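Local coordinates for protein epoxide hydrolase (PDB 3G02) that probably hydrolyses epoxides to vicinal diols, here as an enantioselective variant of an Aspergillus niger enzyme obtained by directed evolution, at residues H98-F103 against G120-F125; V110-L115 against A391-V396. The protein carries 9 engineered substitutions. All blocks are in the same frame, centred on the assembly; numbering follows the deposited sequence. Where two conformers were deposited one is given.

Contact 1 (H98-F103 against G120-F125); sequences HFAALF and GSFVEF
His98 swings its imidazole away from its own backbone N (chi1 164°), while Phe122 tucks CG between backbone N and carbonyl carbon (chi1 73°), and the two rings meet between strand and loop. They form a T-shaped pair, with the edge of His98 toward the face of Phe122, centroids 4.3 Å apart and planes at 65°. The touching atom is His98 CE1, poised over the middle of the phenyl ring and within 3.5 to 3.6 Å of all six carbons of Phe122, a CH-pi contact. ND1 and NE2 flank CE1, and their hydrogen bonds to Ser149 OG and Gln87 OE1 fix the rotation of the imidazole, so its polar atoms are satisfied although the residue is buried. Ala100, on the same side of the strand, adds its methyl: CB lies 4.0 Å from Phe122 CD2. Ser121 OG accepts from Val123 N at 3.3 Å, an ST turn at the start of the 3-10 turn that carries the phenyl group. Phe122 thus joins the loop between strand 110-115 and helix 126-135 to strand 95-102, and also touches Val147 of strand 143-148 and Gln87 of strand 87-92, while Ser121 touches Leu301 of helix 292-304.

Contact 2 (V110-L115 against A391-V396); sequences VPIALL and AFVEQV
Val393, on the C-terminal helix 382-396, meets both Val110 and Ile112 of the strand and carries the whole contact from the helical side. In the turn that leads up to it, Ala391 and Phe392 serve the neighbouring part of the fold: both pack on Phe366 of strand 362-369, the ring of Phe392 edge-to-face, while Ala391 O accepts a backbone bond from Gln395 N. Val393 comes next, directed toward the strand, and its two methyls divide the work. With CG1 anti to the backbone N (chi1 178°), that branch runs alongside Val110, the two side chains passing with their ends pointing opposite ways. Val393 CG1 lies 3.8 Å from Val110 CG1 and 3.9 Å from Val110 CG2, so it is seated against the fork of the strand valine. The other branch, Val393 CG2, meets the extended end of Ile112 tip to tip, 3.8 Å from its CD1; the nearly straight outer torsion of Ile112 (chi2 168°) carries this methyl out from the strand. Glu394, which is exposed, starts out away from the strand. Val396 returns to strand 362-369, where it touches Val365, and its CG2 also lies over one face of the Phe392 ring, 3.9 Å above its plane. Phe143 of strand 143-148 touches Val110, Ile112 and Val393 alike, adding an aromatic side chain to the aliphatic contact where the helix lies on the sheet, as in the layered alpha/beta hydrolase fold. All the atoms meeting across the two segments are methyl or methine carbons, so the helix is held here by shape and exclusion of water, without a directional bond to set its position along the strand.

Overall arrangement
Contacts 1 and 2 lie 16 Å apart, centre to centre, and are interlocked along the chain: strand 110-115 of contact 2 falls between the two segments of contact 1. They also touch directly, through Phe125, whose CE1 is 3.7 Å from Leu114 CB and whose CE2 is 3.8 Å from Leu115 C. Both reach the same mixed sheet, in which strand 143-148 separates strands 95-102 and 110-115. Both lie away from the predicted active-site residues Asp193, Tyr315 and His375. Strand 110-115, however, adjoins strand 187-191, which leads to the predicted nucleophile Asp193 in a probable nucleophile elbow.

Contact 1 (H98-F103 against G120-F125)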
loop_
_atom_site.group_PDB
_atom_site.type_symbol
_atom_site.label_atom_id
_atom_site.label_comp_id
_atom_site.label_asym_id
_atom_site.label_seq_id
_atom_site.Cartn_x
_atom_site.Cartn_y
_atom_site.Cartn_z
ATOM N N HIS A 98 19.093 20.832 2.815
ATOM C CA HIS A 98 19.517 21.171 1.470
ATOM C C HIS A 98 18.536 22.168 0.847
ATOM O O HIS A 98 17.331 22.127 1.119
ATOM C CB HIS A 98 19.597 19.884 0.638
ATOM C CG HIS A 98 19.650 20.111 -0.838
ATOM N ND1 HIS A 98 18.517 20.178 -1.621
ATOM C CD2 HIS A 98 20.699 20.284 -1.674
ATOM C CE1 HIS A 98 18.869 20.389 -2.877
ATOM N NE2 HIS A 98 20.186 20.457 -2.937
ATOM N N PHE A 99 19.055 23.076 0.026
ATOM C CA PHE A 99 18.192 23.954 -0.760
ATOM C C PHE A 99 18.873 24.412 -2.032
ATOM O O PHE A 99 20.092 24.567 -2.072
ATOM C CB PHE A 99 17.673 25.159 0.053
ATOM C CG PHE A 99 18.753 26.049 0.622
ATOM C CD1 PHE A 99 19.341 25.755 1.849
ATOM C CD2 PHE A 99 19.140 27.208 -0.048
ATOM C CE1 PHE A 99 20.325 26.587 2.388
ATOM C CE2 PHE A 99 20.124 28.043 0.481
ATOM C CZ PHE A 99 20.712 27.735 1.701
ATOM N N ALA A 100 18.073 24.588 -3.082
ATOM C CA ALA A 100 18.510 25.269 -4.289
ATOM C C ALA A 100 18.001 26.700 -4.188
ATOM O O ALA A 100 17.020 26.975 -3.491
ATOM C CB ALA A 100 17.944 24.588 -5.523
ATOM N N ALA A 101 18.669 27.625 -4.873
ATOM C CA ALA A 101 18.264 29.023 -4.790
ATOM C C ALA A 101 18.727 29.853 -5.968
ATOM O O ALA A 101 19.767 29.581 -6.558
ATOM C CB ALA A 101 18.779 29.653 -3.498
ATOM N N LEU A 102 17.930 30.868 -6.294
ATOM C CA LEU A 102 18.413 32.000 -7.070
ATOM C C LEU A 102 18.280 33.214 -6.170
ATOM O O LEU A 102 17.170 33.619 -5.825
ATOM C CB LEU A 102 17.602 32.208 -8.351
ATOM C CG LEU A 102 17.710 31.167 -9.469
ATOM C CD1 LEU A 102 16.790 31.577 -10.611
ATOM C CD2 LEU A 102 19.136 30.990 -9.976
ATOM N N PHE A 103 19.421 33.766 -5.764
ATOM C CA PHE A 103 19.434 34.970 -4.947
ATOM C C PHE A 103 19.636 36.212 -5.798
ATOM O O PHE A 103 20.525 36.259 -6.648
ATOM C CB PHE A 103 20.525 34.899 -3.878
ATOM C CG PHE A 103 20.265 33.879 -2.807
ATOM C CD1 PHE A 103 19.198 34.030 -1.927
ATOM C CD2 PHE A 103 21.097 32.776 -2.674
ATOM C CE1 PHE A 103 18.957 33.082 -0.932
ATOM C CE2 PHE A 103 20.867 31.825 -1.681
ATOM C CZ PHE A 103 19.799 31.983 -0.810
ATOM N N GLY A 120 7.605 14.355 -5.026
ATOM C CA GLY A 120 8.441 15.372 -5.639
ATOM C C GLY A 120 9.697 15.713 -4.865
ATOM O O GLY A 120 10.139 14.970 -3.979
ATOM N N SER A 121 10.279 16.855 -5.214
ATOM C CA SER A 121 11.531 17.309 -4.622
ATOM C C SER A 121 11.835 18.710 -5.131
ATOM O O SER A 121 11.106 19.258 -5.959
ATOM C CB SER A 121 12.682 16.378 -5.007
ATOM O OG SER A 121 12.991 16.529 -6.382
ATOM N N PHE A 122 12.952 19.259 -4.669
ATOM C CA PHE A 122 13.410 20.574 -5.108
ATOM C C PHE A 122 13.544 20.693 -6.633
ATOM O O PHE A 122 13.360 21.780 -7.199
ATOM C CB PHE A 122 14.738 20.936 -4.421
ATOM C CG PHE A 122 15.931 20.177 -4.942
ATOM C CD1 PHE A 122 16.170 18.864 -4.545
ATOM C CD2 PHE A 122 16.823 20.780 -5.830
ATOM C CE1 PHE A 122 17.267 18.166 -5.028
ATOM C CE2 PHE A 122 17.924 20.090 -6.320
ATOM C CZ PHE A 122 18.153 18.780 -5.919
ATOM N N VAL A 123 13.827 19.561 -7.275
ATOM C CA VAL A 123 14.055 19.493 -8.717
ATOM C C VAL A 123 12.817 19.927 -9.499
ATOM O O VAL A 123 12.925 20.493 -10.586
ATOM C CB VAL A 123 14.485 18.067 -9.143
ATOM C CG1 VAL A 123 14.836 18.014 -10.628
ATOM C CG2 VAL A 123 15.671 17.606 -8.312
ATOM N N GLU A 124 11.640 19.676 -8.937
ATOM C CA GLU A 124 10.396 20.063 -9.594
ATOM C C GLU A 124 10.335 21.543 -9.950
ATOM O O GLU A 124 9.592 21.933 -10.854
ATOM C CB GLU A 124 9.203 19.710 -8.722
ATOM C CG GLU A 124 8.975 18.235 -8.589
ATOM C CD GLU A 124 7.754 17.921 -7.762
ATOM O OE1 GLU A 124 7.563 18.564 -6.708
ATOM O OE2 GLU A 124 6.986 17.026 -8.162
ATOM N N PHE A 125 11.094 22.364 -9.230
ATOM C CA PHE A 125 11.090 23.801 -9.469
ATOM C C PHE A 125 12.178 24.279 -10.419
ATOM O O PHE A 125 12.258 25.471 -10.710
ATOM C CB PHE A 125 11.138 24.564 -8.138
ATOM C CG PHE A 125 9.872 24.449 -7.341
ATOM C CD1 PHE A 125 8.757 25.209 -7.679
ATOM C CD2 PHE A 125 9.781 23.563 -6.266
ATOM C CE1 PHE A 125 7.569 25.100 -6.959
ATOM C CE2 PHE A 125 8.602 23.448 -5.539
ATOM C CZ PHE A 125 7.494 24.218 -5.884
#

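Contact 2 (V110-L115 against A391-V396)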
loop_
_atom_site.group_PDB
_atom_site.type_symbol
_atom_site.label_atom_id
_atom_site.label_comp_id
_atom_site.label_asym_id
_atom_site.label_seq_id
_atom_site.Cartn_x
_atom_site.Cartn_y
_atom_site.Cartn_z
ATOM N N VAL A 110 11.946 40.421 -3.237
ATOM C CA VAL A 110 10.946 39.717 -2.434
ATOM C C VAL A 110 11.400 38.277 -2.168
ATOM O O VAL A 110 11.621 37.514 -3.109
ATOM C CB VAL A 110 9.557 39.689 -3.124
ATOM C CG1 VAL A 110 8.510 39.080 -2.195
ATOM C CG2 VAL A 110 9.135 41.086 -3.567
ATOM N N PRO A 111 11.548 37.900 -0.885
ATOM C CA PRO A 111 11.916 36.516 -0.573
ATOM C C PRO A 111 10.745 35.550 -0.737
ATOM O O PRO A 111 9.676 35.764 -0.166
ATOM C CB PRO A 111 12.324 36.582 0.902
ATOM C CG PRO A 111 12.389 38.071 1.243
ATOM C CD PRO A 111 11.417 38.715 0.336
ATOM N N ILE A 112 10.954 34.499 -1.527
ATOM C CA ILE A 112 9.937 33.466 -1.719
ATOM C C ILE A 112 10.570 32.097 -1.495
ATOM O O ILE A 112 11.647 31.818 -2.019
ATOM C CB ILE A 112 9.308 33.504 -3.147
ATOM C CG1 ILE A 112 8.840 34.916 -3.520
ATOM C CG2 ILE A 112 8.129 32.527 -3.247
ATOM C CD1 ILE A 112 8.481 35.076 -4.994
ATOM N N ALA A 113 9.900 31.260 -0.705
ATOM C CA ALA A 113 10.257 29.841 -0.626
ATOM C C ALA A 113 9.181 29.036 -1.332
ATOM O O ALA A 113 7.992 29.255 -1.115
ATOM C CB ALA A 113 10.404 29.382 0.823
ATOM N N LEU A 114 9.618 28.111 -2.180
ATOM C CA LEU A 114 8.706 27.282 -2.960
ATOM C C LEU A 114 8.830 25.850 -2.462
ATOM O O LEU A 114 9.931 25.301 -2.412
ATOM C CB LEU A 114 9.022 27.386 -4.460
ATOM C CG LEU A 114 8.961 28.810 -5.045
ATOM C CD1 LEU A 114 10.339 29.455 -5.072
ATOM C CD2 LEU A 114 8.359 28.809 -6.442
ATOM N N LEU A 115 7.692 25.268 -2.092
ATOM C CA LEU A 115 7.666 24.022 -1.330
ATOM C C LEU A 115 7.072 22.848 -2.089
ATOM O O LEU A 115 5.905 22.880 -2.494
ATOM C CB LEU A 115 6.906 24.209 -0.014
ATOM C CG LEU A 115 7.312 25.372 0.896
ATOM C CD1 LEU A 115 6.496 25.311 2.176
ATOM C CD2 LEU A 115 8.801 25.342 1.212
ATOM N N ALA A 391 2.449 37.492 -10.604
ATOM C CA ALA A 391 1.274 38.363 -10.507
ATOM C C ALA A 391 0.778 38.486 -9.067
ATOM O O ALA A 391 0.392 39.575 -8.625
ATOM C CB ALA A 391 0.165 37.870 -11.421
ATOM N N PHE A 392 0.804 37.374 -8.333
ATOM C CA PHE A 392 0.373 37.354 -6.935
ATOM C C PHE A 392 1.257 38.248 -6.065
ATOM O O PHE A 392 0.747 39.045 -5.273
ATOM C CB PHE A 392 0.355 35.914 -6.403
ATOM C CG PHE A 392 0.055 35.806 -4.929
ATOM C CD1 PHE A 392 -1.229 36.041 -4.442
ATOM C CD2 PHE A 392 1.059 35.458 -4.028
ATOM C CE1 PHE A 392 -1.505 35.939 -3.079
ATOM C CE2 PHE A 392 0.794 35.355 -2.667
ATOM C CZ PHE A 392 -0.491 35.593 -2.192
ATOM N N VAL A 393 2.574 38.121 -6.222
ATOM C CA VAL A 393 3.535 38.920 -5.459
ATOM C C VAL A 393 3.360 40.407 -5.773
ATOM O O VAL A 393 3.320 41.237 -4.864
ATOM C CB VAL A 393 5.002 38.482 -5.717
ATOM C CG1 VAL A 393 5.971 39.370 -4.948
ATOM C CG2 VAL A 393 5.211 37.017 -5.333
ATOM N N GLU A 394 3.239 40.729 -7.060
ATOM C CA GLU A 394 3.026 42.111 -7.499
ATOM C C GLU A 394 1.776 42.724 -6.870
ATOM O O GLU A 394 1.773 43.902 -6.505
ATOM C CB GLU A 394 2.954 42.191 -9.027
ATOM C CG GLU A 394 4.302 42.019 -9.716
ATOM C CD GLU A 394 4.198 41.938 -11.231
ATOM O OE1 GLU A 394 3.066 41.925 -11.766
ATOM O OE2 GLU A 394 5.257 41.881 -11.893
ATOM N N GLN A 395 0.726 41.917 -6.732
ATOM C CA GLN A 395 -0.536 42.368 -6.154
ATOM C C GLN A 395 -0.450 42.627 -4.648
ATOM O O GLN A 395 -0.975 43.634 -4.164
ATOM C CB GLN A 395 -1.658 41.364 -6.454
ATOM C CG GLN A 395 -3.031 41.790 -5.938
ATOM C CD GLN A 395 -4.109 40.744 -6.147
ATOM O OE1 GLN A 395 -4.870 40.436 -5.229
ATOM N NE2 GLN A 395 -4.187 40.199 -7.357
ATOM N N VAL A 396 0.217 41.734 -3.916
ATOM C CA VAL A 396 0.100 41.714 -2.450
ATOM C C VAL A 396 1.298 42.238 -1.641
ATOM O O VAL A 396 1.147 42.550 -0.459
ATOM C CB VAL A 396 -0.323 40.306 -1.910
ATOM C CG1 VAL A 396 -1.537 39.765 -2.664
ATOM C CG2 VAL A 396 0.838 39.310 -1.968
#